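Local coordinates for uncharacterized conserved protein (Methanopyrus kandleri AV19, PDB 2QYA) that is of unknown function but belongs to the DUF424 family of uncharacterised proteins and is found as a two-chain assembly in the crystal, at residues V29-K34 with L38-P43. The protein carries 2 engineered substitutions. Numbering follows the deposited sequence.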
loop_
_atom_site.group_PDB
_atom_site.type_symbol
_atom_site.label_atom_id
_atom_site.label_comp_id
_atom_site.label_asym_id
_atom_site.label_seq_id
_atom_site.Cartn_x
_atom_site.Cartn_y
_atom_site.Cartn_z
ATOM N N VAL A 29 -8.211 -15.377 -13.098
ATOM C CA VAL A 29 -7.381 -16.486 -13.586
ATOM C C VAL A 29 -6.420 -16.957 -12.478
ATOM O O VAL A 29 -6.284 -16.302 -11.442
ATOM C CB VAL A 29 -6.644 -16.124 -14.921
ATOM C CG1 VAL A 29 -5.262 -15.577 -14.660
ATOM C CG2 VAL A 29 -6.551 -17.329 -15.830
ATOM N N GLU A 30 -5.799 -18.115 -12.680
ATOM C CA GLU A 30 -4.789 -18.615 -11.751
ATOM C C GLU A 30 -3.435 -18.745 -12.432
ATOM O O GLU A 30 -3.323 -19.292 -13.530
ATOM C CB GLU A 30 -5.213 -19.942 -11.116
ATOM C CG GLU A 30 -6.287 -19.771 -10.046
ATOM C CD GLU A 30 -6.442 -20.984 -9.132
ATOM O OE1 GLU A 30 -5.541 -21.867 -9.108
ATOM O OE2 GLU A 30 -7.481 -21.041 -8.427
ATOM N N LEU A 31 -2.413 -18.205 -11.782
ATOM C CA LEU A 31 -1.072 -18.266 -12.325
ATOM C C LEU A 31 -0.200 -19.083 -11.399
ATOM O O LEU A 31 -0.192 -18.876 -10.179
ATOM C CB LEU A 31 -0.477 -16.865 -12.523
ATOM C CG LEU A 31 -1.285 -15.765 -13.223
ATOM C CD1 LEU A 31 -0.487 -14.474 -13.198
ATOM C CD2 LEU A 31 -1.645 -16.148 -14.655
ATOM N N LYS A 32 0.527 -20.017 -11.994
ATOM C CA LYS A 32 1.428 -20.880 -11.257
ATOM C C LYS A 32 2.858 -20.471 -11.563
ATOM O O LYS A 32 3.206 -20.252 -12.720
ATOM C CB LYS A 32 1.182 -22.345 -11.631
ATOM C CG LYS A 32 0.145 -23.053 -10.756
ATOM C CD LYS A 32 -0.192 -24.451 -11.294
ATOM C CE LYS A 32 -0.502 -25.465 -10.178
ATOM N NZ LYS A 32 -1.688 -25.090 -9.333
ATOM N N TYR A 33 3.682 -20.337 -10.528
ATOM C CA TYR A 33 5.099 -20.068 -10.747
ATOM C C TYR A 33 5.974 -20.537 -9.573
ATOM O O TYR A 33 5.728 -20.187 -8.413
ATOM C CB TYR A 33 5.333 -18.589 -11.130
ATOM C CG TYR A 33 5.600 -17.653 -9.973
ATOM C CD1 TYR A 33 4.608 -17.361 -9.039
ATOM C CD2 TYR A 33 6.854 -17.057 -9.818
ATOM C CE1 TYR A 33 4.864 -16.510 -7.976
ATOM C CE2 TYR A 33 7.119 -16.205 -8.760
ATOM C CZ TYR A 33 6.123 -15.937 -7.842
ATOM O OH TYR A 33 6.385 -15.093 -6.791
ATOM N N LYS A 34 6.980 -21.348 -9.907
ATOM C CA LYS A 34 7.869 -22.016 -8.939
ATOM C C LYS A 34 7.152 -22.589 -7.705
ATOM O O LYS A 34 7.574 -22.370 -6.565
ATOM C CB LYS A 34 9.049 -21.113 -8.545
ATOM C CG LYS A 34 10.167 -21.055 -9.591
ATOM C CD LYS A 34 11.565 -21.065 -8.939
ATOM C CE LYS A 34 12.646 -20.521 -9.889
ATOM N NZ LYS A 34 14.068 -20.665 -9.385
ATOM N N LEU A 38 -0.954 -18.015 -7.768
ATOM C CA LEU A 38 -1.536 -16.696 -7.638
ATOM C C LEU A 38 -2.967 -16.732 -8.149
ATOM O O LEU A 38 -3.233 -17.128 -9.280
ATOM C CB LEU A 38 -0.698 -15.615 -8.349
ATOM C CG LEU A 38 -1.248 -14.173 -8.323
ATOM C CD1 LEU A 38 -1.512 -13.631 -6.903
ATOM C CD2 LEU A 38 -0.372 -13.199 -9.115
ATOM N N HIS A 39 -3.880 -16.335 -7.274
ATOM C CA HIS A 39 -5.280 -16.122 -7.628
ATOM C C HIS A 39 -5.472 -14.644 -7.965
ATOM O O HIS A 39 -5.316 -13.785 -7.097
ATOM C CB HIS A 39 -6.184 -16.530 -6.454
ATOM C CG HIS A 39 -5.835 -17.862 -5.864
ATOM N ND1 HIS A 39 -5.016 -17.996 -4.764
ATOM C CD2 HIS A 39 -6.178 -19.120 -6.234
ATOM C CE1 HIS A 39 -4.881 -19.279 -4.473
ATOM N NE2 HIS A 39 -5.578 -19.981 -5.348
ATOM N N ILE A 40 -5.773 -14.347 -9.225
ATOM C CA ILE A 40 -6.053 -12.961 -9.624
ATOM C C ILE A 40 -7.504 -12.648 -9.219
ATOM O O ILE A 40 -8.405 -12.569 -10.058
ATOM C CB ILE A 40 -5.793 -12.678 -11.138
ATOM C CG1 ILE A 40 -4.643 -13.518 -11.695
ATOM C CG2 ILE A 40 -5.515 -11.223 -11.379
ATOM C CD1 ILE A 40 -3.313 -13.396 -10.975
ATOM N N SER A 41 -7.698 -12.470 -7.911
ATOM C CA SER A 41 -9.028 -12.434 -7.289
ATOM C C SER A 41 -9.653 -11.058 -7.318
ATOM O O SER A 41 -8.961 -10.057 -7.154
ATOM C CB SER A 41 -8.964 -12.942 -5.834
ATOM O OG SER A 41 -8.352 -11.995 -4.964
ATOM N N GLU A 42 -10.974 -11.046 -7.501
ATOM C CA GLU A 42 -11.789 -9.832 -7.600
ATOM C C GLU A 42 -11.582 -8.819 -6.467
ATOM O O GLU A 42 -11.436 -7.617 -6.741
ATOM C CB GLU A 42 -13.280 -10.179 -7.779
ATOM C CG GLU A 42 -14.243 -9.030 -7.437
ATOM C CD GLU A 42 -15.409 -8.856 -8.435
ATOM O OE1 GLU A 42 -15.379 -9.466 -9.538
ATOM O OE2 GLU A 42 -16.348 -8.076 -8.108
ATOM N N PRO A 43 -11.554 -9.276 -5.197
ATOM C CA PRO A 43 -11.356 -8.243 -4.172
ATOM C C PRO A 43 -10.044 -7.442 -4.366
ATOM O O PRO A 43 -10.090 -6.224 -4.361
ATOM C CB PRO A 43 -11.373 -9.035 -2.860
ATOM C CG PRO A 43 -11.066 -10.439 -3.259
ATOM C CD PRO A 43 -11.673 -10.619 -4.607
#
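The two-stranded antiparallel hairpin of strands 30-33 and 36-39, which lies apart from the main six-stranded sheet of the chain, shows how a short ribbon sorts its side chains onto two unlike faces. L31 and L38 form a hydrogen-bonded pair: L31 N donates to L38 O at 2.8 Å, and L38 N returns a nearly straight bond of 2.7 Å to L31 O. Beyond the non-hydrogen-bonded pair E30-H39, I40 N reaches V29 O at 3.0 Å, carrying the backbone pairing one step further. An inverse gamma turn around I40, with a weak S41 N to H39 O bond, takes the chain out of the ribbon.

On the polar face, E30 and H39 point the same way, side by side. The extended glutamate chain brings OE2 to the ring edge, in its plane, 3.2 Å from H39 CD2; carboxylate and ring stand almost perpendicular, at 85°. L31 and L38 share the other face. An unstaggered chi1 of -32° keeps I40 CG1 beside its backbone N; CD1 crosses L31 obliquely, 3.8 Å from L31 CD1, while CG1 packs 3.7 Å from V29 CG1. Y45 touches L38 and I40, V102 meets L31, and E69 of the second subunit packs on L38 and H39. Such alternation, E30 and H39 on one face and L31 and L38 on the other, is typical of an antiparallel beta hairpin.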